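Local coordinates for protein beta-galactosidase (Bacillus circulans, PDB 4MAD) that probably hydrolyses terminal non-reducing beta-D-galactose residues in beta-D-galactosides, as a member of glycosyl hydrolase family 35, at residues A[355-361]-A[583-589]; A[526-532]-A[557-563]. All coordinates share one frame; numbering follows the deposited sequence.

Interaction 1: residues A[355-361]-A[583-589]; sequences LFGKVKF and QSVTFVD
Phe587 meets Phe356, Gly357 and Val359 across the contact, with both its backbone and its side chain. Phe587 O accepts Gly357 N at 3.3 Å and, weakly, Phe356 N; Phe356 and Gly357 thus both face Phe587, a classic beta bulge. With CG anti to the carbonyl carbon (chi1 -74°), the Phe587 ring is carried along the sheet face it shares with Val359, its edge near Gly357 O and CE2 3.5 Å from Val359 CG2; CB packs on Phe356 CB. The antiparallel pairing continues past the bulge: Val359 N gives an almost linear bond to Val585 O at 2.8 Å. At the far end Phe361 N donates to Gln583 O at 2.9 Å (177°), and the Phe361 ring slants across Val585, CE2 lying 3.9 Å from Val585 CG1. Leu355, at the bulge end, lays CD1 3.9 Å from CG of the Asp589 carboxylate. The face opposite Val359 and Phe587 carries Lys358 and Ser584, where Lys358 CD presses on Ser584 CB at 3.5 Å, slightly tight. Strands 357-366 and 584-588 are inner neighbours of an antiparallel sheet, flanked by strands 514-522 and 528-531; Val359 and Phe587 both rest on Leu520, while Phe361 and Val585 reach Leu575 of strand 569-577.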
loop_
_atom_site.group_PDB
_atom_site.type_symbol
_atom_site.label_atom_id
_atom_site.label_comp_id
_atom_site.label_asym_id
_atom_site.label_seq_id
_atom_site.Cartn_x
_atom_site.Cartn_y
_atom_site.Cartn_z
ATOM N N LEU A 355 -19.786 -7.850 16.939
ATOM C CA LEU A 355 -19.376 -9.210 16.679
ATOM C C LEU A 355 -20.487 -9.848 15.879
ATOM O O LEU A 355 -21.603 -9.546 16.101
ATOM C CB LEU A 355 -19.270 -10.063 17.916
ATOM C CG LEU A 355 -18.469 -9.806 19.133
ATOM C CD1 LEU A 355 -19.239 -8.983 20.022
ATOM C CD2 LEU A 355 -18.161 -11.055 19.769
ATOM N N PHE A 356 -20.157 -10.734 14.976
ATOM C CA PHE A 356 -21.154 -11.475 14.267
ATOM C C PHE A 356 -21.052 -12.977 14.458
ATOM O O PHE A 356 -21.829 -13.690 13.938
ATOM C CB PHE A 356 -21.171 -11.117 12.798
ATOM C CG PHE A 356 -21.727 -9.755 12.498
ATOM C CD1 PHE A 356 -23.077 -9.561 12.339
ATOM C CD2 PHE A 356 -20.915 -8.705 12.276
ATOM C CE1 PHE A 356 -23.550 -8.364 12.030
ATOM C CE2 PHE A 356 -21.403 -7.496 11.966
ATOM C CZ PHE A 356 -22.711 -7.319 11.836
ATOM N N GLY A 357 -20.060 -13.424 15.198
ATOM C CA GLY A 357 -19.965 -14.778 15.610
ATOM C C GLY A 357 -19.396 -15.705 14.566
ATOM O O GLY A 357 -18.865 -15.262 13.600
ATOM N N LYS A 358 -19.533 -16.993 14.784
ATOM C CA LYS A 358 -18.963 -17.945 13.880
ATOM C C LYS A 358 -19.687 -18.136 12.562
ATOM O O LYS A 358 -20.849 -18.281 12.528
ATOM C CB LYS A 358 -18.791 -19.280 14.551
ATOM C CG LYS A 358 -18.817 -20.375 13.601
ATOM C CD LYS A 358 -18.158 -21.605 14.108
ATOM C CE LYS A 358 -17.764 -21.555 15.561
ATOM N NZ LYS A 358 -17.700 -22.927 16.095
ATOM N N VAL A 359 -18.925 -18.180 11.480
ATOM C CA VAL A 359 -19.392 -18.599 10.152
ATOM C C VAL A 359 -18.743 -19.908 9.708
ATOM O O VAL A 359 -17.545 -19.997 9.590
ATOM C CB VAL A 359 -19.073 -17.572 9.078
ATOM C CG1 VAL A 359 -19.404 -18.064 7.732
ATOM C CG2 VAL A 359 -19.701 -16.308 9.346
ATOM N N LYS A 360 -19.554 -20.932 9.485
ATOM C CA LYS A 360 -19.047 -22.220 9.057
ATOM C C LYS A 360 -18.815 -22.296 7.562
ATOM O O LYS A 360 -19.585 -21.797 6.792
ATOM C CB LYS A 360 -19.983 -23.341 9.475
ATOM C CG LYS A 360 -20.368 -23.287 10.897
ATOM C CD LYS A 360 -21.106 -24.505 11.331
ATOM C CE LYS A 360 -22.345 -24.141 12.050
ATOM N NZ LYS A 360 -22.026 -22.997 12.867
ATOM N N PHE A 361 -17.768 -22.978 7.178
ATOM C CA PHE A 361 -17.537 -23.099 5.778
ATOM C C PHE A 361 -18.087 -24.454 5.360
ATOM O O PHE A 361 -17.541 -25.434 5.679
ATOM C CB PHE A 361 -16.060 -22.970 5.447
ATOM C CG PHE A 361 -15.502 -21.595 5.667
ATOM C CD1 PHE A 361 -16.075 -20.498 5.131
ATOM C CD2 PHE A 361 -14.407 -21.422 6.415
ATOM C CE1 PHE A 361 -15.570 -19.287 5.362
ATOM C CE2 PHE A 361 -13.904 -20.212 6.623
ATOM C CZ PHE A 361 -14.476 -19.157 6.107
ATOM N N GLN A 583 -12.678 -25.402 9.890
ATOM C CA GLN A 583 -14.092 -25.455 9.588
ATOM C C GLN A 583 -14.874 -24.154 9.545
ATOM O O GLN A 583 -15.940 -24.112 9.061
ATOM C CB GLN A 583 -14.781 -26.434 10.513
ATOM C CG GLN A 583 -14.287 -27.827 10.489
ATOM C CD GLN A 583 -14.451 -28.539 9.166
ATOM O OE1 GLN A 583 -15.352 -28.273 8.394
ATOM N NE2 GLN A 583 -13.569 -29.477 8.915
ATOM N N SER A 584 -14.285 -23.121 10.099
ATOM C CA SER A 584 -14.964 -21.869 10.345
ATOM C C SER A 584 -14.051 -20.704 10.634
ATOM O O SER A 584 -12.915 -20.854 10.877
ATOM C CB SER A 584 -15.872 -22.026 11.550
ATOM O OG SER A 584 -15.124 -22.122 12.698
ATOM N N VAL A 585 -14.603 -19.424 10.654
ATOM C CA VAL A 585 -14.032 -18.264 11.232
ATOM C C VAL A 585 -15.077 -17.539 12.137
ATOM O O VAL A 585 -16.212 -17.744 11.992
ATOM C CB VAL A 585 -13.520 -17.284 10.160
ATOM C CG1 VAL A 585 -12.387 -17.912 9.363
ATOM C CG2 VAL A 585 -14.655 -16.860 9.241
ATOM N N THR A 586 -14.534 -16.629 12.803
ATOM C CA THR A 586 -15.389 -15.902 13.717
ATOM C C THR A 586 -15.248 -14.405 13.550
ATOM O O THR A 586 -14.198 -13.947 13.309
ATOM C CB THR A 586 -15.057 -16.164 15.163
ATOM O OG1 THR A 586 -14.679 -17.498 15.312
ATOM C CG2 THR A 586 -16.272 -15.970 15.969
ATOM N N PHE A 587 -16.338 -13.673 13.648
ATOM C CA PHE A 587 -16.285 -12.265 13.455
ATOM C C PHE A 587 -16.321 -11.645 14.868
ATOM O O PHE A 587 -17.135 -11.986 15.634
ATOM C CB PHE A 587 -17.456 -11.786 12.613
ATOM C CG PHE A 587 -17.333 -12.120 11.162
ATOM C CD1 PHE A 587 -17.107 -11.169 10.228
ATOM C CD2 PHE A 587 -17.432 -13.398 10.769
ATOM C CE1 PHE A 587 -16.957 -11.501 8.931
ATOM C CE2 PHE A 587 -17.290 -13.736 9.466
ATOM C CZ PHE A 587 -17.066 -12.779 8.555
ATOM N N VAL A 588 -15.412 -10.742 15.160
ATOM C CA VAL A 588 -15.282 -10.147 16.473
ATOM C C VAL A 588 -15.362 -8.607 16.411
ATOM O O VAL A 588 -15.351 -8.060 15.353
ATOM C CB VAL A 588 -13.988 -10.595 17.137
ATOM C CG1 VAL A 588 -13.955 -12.036 17.212
ATOM C CG2 VAL A 588 -12.831 -10.132 16.365
ATOM N N ASP A 589 -15.475 -7.942 17.564
ATOM C CA ASP A 589 -15.697 -6.517 17.611
ATOM C C ASP A 589 -14.492 -5.664 17.951
ATOM O O ASP A 589 -14.573 -4.497 18.052
ATOM C CB ASP A 589 -16.888 -6.171 18.488
ATOM C CG ASP A 589 -16.575 -6.171 19.914
ATOM O OD1 ASP A 589 -15.576 -6.709 20.313
ATOM O OD2 ASP A 589 -17.355 -5.626 20.663
#

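Interaction 2: residues A[526-532]-A[557-563]; sequences ADTFIDL and QTLYVPA
Thr528 and Val561 begin an antiparallel ladder whose strand axes approach to 4.4 Å, with 153° between their directions. Thr528 and Val561 exchange two backbone hydrogen bonds, the shorter from Val561 N to Thr528 O at 2.8 Å; Ile530 and Leu559 do the same, and Leu532 N closes the row on Gln557 O. On one face Ile530 CG1 meets Val561 CG2 at 3.7 Å and Thr528 CG2 lies alongside Val561; past the strand end, Leu532 CD1 reaches Leu559 CD1 at 3.6 Å. The other face carries Phe529 and Tyr560, their rings inclined by 36° with Phe529 CE1 3.8 Å from Tyr560 CD1. Tyr560 CG is anti to the backbone N (chi1 164°), which swings its ring back toward Asp527, whose carboxylate stands at the ring edge with its plane perpendicular. Asp527 OD1 accepts Ala563 N at 2.9 Å and also bonds Tyr47, while OD2 forms a salt bridge with Lys353. Replacing Asp527 by an alanine would probably leave the Ala563 amide without this acceptor and the Lys353 charge without its mate. The pair forms one edge of the eight-stranded antiparallel sheet, in sequence matching the galactose-binding domain family of beta-galactosidases: strand 558-561 is an edge strand, and strand 528-531 has strand 584-588 on its other side. Ile530, Leu559 and Val561 pack on Leu547 of strand 545-551, Ile530 and Leu559 also on Val540 of strand 537-542.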
loop_
_atom_site.group_PDB
_atom_site.type_symbol
_atom_site.label_atom_id
_atom_site.label_comp_id
_atom_site.label_asym_id
_atom_site.label_seq_id
_atom_site.Cartn_x
_atom_site.Cartn_y
_atom_site.Cartn_z
ATOM N N ALA A 526 -22.535 -3.454 10.335
ATOM C CA ALA A 526 -21.751 -2.659 11.252
ATOM C C ALA A 526 -20.281 -3.039 11.043
ATOM O O ALA A 526 -20.027 -4.058 10.511
ATOM C CB ALA A 526 -22.123 -2.941 12.611
ATOM N N ASP A 527 -19.342 -2.221 11.472
ATOM C CA ASP A 527 -17.946 -2.561 11.305
ATOM C C ASP A 527 -17.654 -3.790 12.113
ATOM O O ASP A 527 -18.235 -4.016 13.080
ATOM C CB ASP A 527 -17.018 -1.452 11.771
ATOM C CG ASP A 527 -16.970 -0.267 10.855
ATOM O OD1 ASP A 527 -17.508 -0.291 9.770
ATOM O OD2 ASP A 527 -16.386 0.701 11.279
ATOM N N THR A 528 -16.747 -4.599 11.630
ATOM C CA THR A 528 -16.417 -5.833 12.282
ATOM C C THR A 528 -15.038 -6.329 11.875
ATOM O O THR A 528 -14.450 -5.770 11.012
ATOM C CB THR A 528 -17.478 -6.937 12.055
ATOM O OG1 THR A 528 -17.234 -8.044 12.884
ATOM C CG2 THR A 528 -17.471 -7.380 10.649
ATOM N N PHE A 529 -14.575 -7.373 12.535
ATOM C CA PHE A 529 -13.263 -7.912 12.276
ATOM C C PHE A 529 -13.293 -9.422 12.214
ATOM O O PHE A 529 -13.909 -10.032 13.011
ATOM C CB PHE A 529 -12.284 -7.461 13.329
ATOM C CG PHE A 529 -12.306 -5.976 13.590
ATOM C CD1 PHE A 529 -11.380 -5.134 13.018
ATOM C CD2 PHE A 529 -13.242 -5.403 14.429
ATOM C CE1 PHE A 529 -11.395 -3.827 13.250
ATOM C CE2 PHE A 529 -13.223 -4.071 14.653
ATOM C CZ PHE A 529 -12.310 -3.295 14.038
ATOM N N ILE A 530 -12.601 -9.986 11.244
ATOM C CA ILE A 530 -12.501 -11.410 11.114
ATOM C C ILE A 530 -11.241 -11.968 11.787
ATOM O O ILE A 530 -10.179 -11.616 11.438
ATOM C CB ILE A 530 -12.470 -11.849 9.627
ATOM C CG1 ILE A 530 -13.663 -11.323 8.872
ATOM C CG2 ILE A 530 -12.479 -13.305 9.538
ATOM C CD1 ILE A 530 -13.721 -11.748 7.434
ATOM N N ASP A 531 -11.415 -12.863 12.732
ATOM C CA ASP A 531 -10.325 -13.440 13.480
ATOM C C ASP A 531 -9.797 -14.659 12.760
ATOM O O ASP A 531 -10.481 -15.598 12.648
ATOM C CB ASP A 531 -10.801 -13.898 14.834
ATOM C CG ASP A 531 -9.800 -14.754 15.545
ATOM O OD1 ASP A 531 -8.630 -14.715 15.264
ATOM O OD2 ASP A 531 -10.225 -15.493 16.415
ATOM N N LEU A 532 -8.589 -14.551 12.250
ATOM C CA LEU A 532 -8.006 -15.543 11.397
ATOM C C LEU A 532 -6.847 -16.272 12.036
ATOM O O LEU A 532 -6.086 -16.899 11.363
ATOM C CB LEU A 532 -7.540 -14.912 10.120
ATOM C CG LEU A 532 -8.686 -14.443 9.244
ATOM C CD1 LEU A 532 -8.489 -13.169 8.573
ATOM C CD2 LEU A 532 -9.195 -15.504 8.354
ATOM N N GLN A 557 -3.653 -10.356 13.473
ATOM C CA GLN A 557 -4.406 -11.590 13.391
ATOM C C GLN A 557 -5.873 -11.444 13.014
ATOM O O GLN A 557 -6.559 -12.384 13.016
ATOM C CB GLN A 557 -4.282 -12.371 14.669
ATOM C CG GLN A 557 -2.901 -12.566 15.073
ATOM C CD GLN A 557 -2.267 -13.754 14.461
ATOM O OE1 GLN A 557 -2.888 -14.515 13.843
ATOM N NE2 GLN A 557 -0.986 -13.911 14.692
ATOM N N THR A 558 -6.315 -10.237 12.714
ATOM C CA THR A 558 -7.687 -9.963 12.295
ATOM C C THR A 558 -7.674 -9.114 11.060
ATOM O O THR A 558 -6.742 -8.409 10.860
ATOM C CB THR A 558 -8.479 -9.178 13.316
ATOM O OG1 THR A 558 -7.742 -8.041 13.732
ATOM C CG2 THR A 558 -8.809 -9.993 14.494
ATOM N N LEU A 559 -8.715 -9.219 10.263
ATOM C CA LEU A 559 -8.922 -8.376 9.125
ATOM C C LEU A 559 -10.152 -7.502 9.365
ATOM O O LEU A 559 -11.146 -8.006 9.626
ATOM C CB LEU A 559 -9.130 -9.167 7.820
ATOM C CG LEU A 559 -7.937 -9.791 7.118
ATOM C CD1 LEU A 559 -8.271 -10.695 5.936
ATOM C CD2 LEU A 559 -6.918 -8.803 6.780
ATOM N N TYR A 560 -10.000 -6.212 9.181
ATOM C CA TYR A 560 -11.072 -5.256 9.300
ATOM C C TYR A 560 -12.015 -5.376 8.147
ATOM O O TYR A 560 -11.627 -5.392 7.044
ATOM C CB TYR A 560 -10.501 -3.853 9.431
ATOM C CG TYR A 560 -11.375 -2.644 9.216
ATOM C CD1 TYR A 560 -12.502 -2.431 9.937
ATOM C CD2 TYR A 560 -11.011 -1.703 8.325
ATOM C CE1 TYR A 560 -13.235 -1.349 9.745
ATOM C CE2 TYR A 560 -11.742 -0.623 8.108
ATOM C CZ TYR A 560 -12.864 -0.438 8.837
ATOM O OH TYR A 560 -13.585 0.655 8.609
ATOM N N VAL A 561 -13.280 -5.435 8.497
ATOM C CA VAL A 561 -14.361 -5.400 7.578
ATOM C C VAL A 561 -15.191 -4.123 7.740
ATOM O O VAL A 561 -15.961 -4.028 8.615
ATOM C CB VAL A 561 -15.289 -6.575 7.834
ATOM C CG1 VAL A 561 -16.356 -6.633 6.814
ATOM C CG2 VAL A 561 -14.558 -7.842 7.939
ATOM N N PRO A 562 -15.044 -3.177 6.857
ATOM C CA PRO A 562 -15.869 -1.994 6.891
ATOM C C PRO A 562 -17.343 -2.323 6.660
ATOM O O PRO A 562 -17.650 -3.111 5.837
ATOM C CB PRO A 562 -15.343 -1.173 5.714
ATOM C CG PRO A 562 -14.055 -1.674 5.458
ATOM C CD PRO A 562 -14.058 -3.089 5.793
ATOM N N ALA A 563 -18.230 -1.611 7.321
ATOM C CA ALA A 563 -19.626 -1.938 7.190
ATOM C C ALA A 563 -20.128 -1.913 5.743
ATOM O O ALA A 563 -20.967 -2.696 5.396
ATOM C CB ALA A 563 -20.426 -1.038 8.009
HETATM O O HOH W 1 -3.773 -15.000 11.022
#

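In the fold
Four adjacent strands of one eight-stranded antiparallel sheet, in the order 357-366, 584-588, 528-531 and 558-561, carry the two contacts, whose centres lie about 10 Å apart. Strands 584-588 and 528-531 join them: Val588 N approaches Phe529 O at 2.7 Å and Thr586 O approaches Asp531 N at 3.0 Å, both probable hydrogen bonds, while Phe587 CE1 packs on Ile530 CG1. Along the chain, interaction 2 is nested within the loop closed by interaction 1. Strand 584-588, the last of the chain, thus sits between strand 357-366, over 200 residues earlier, and strand 528-531, so that parts far apart in sequence close one sheet, away from the annotated sites.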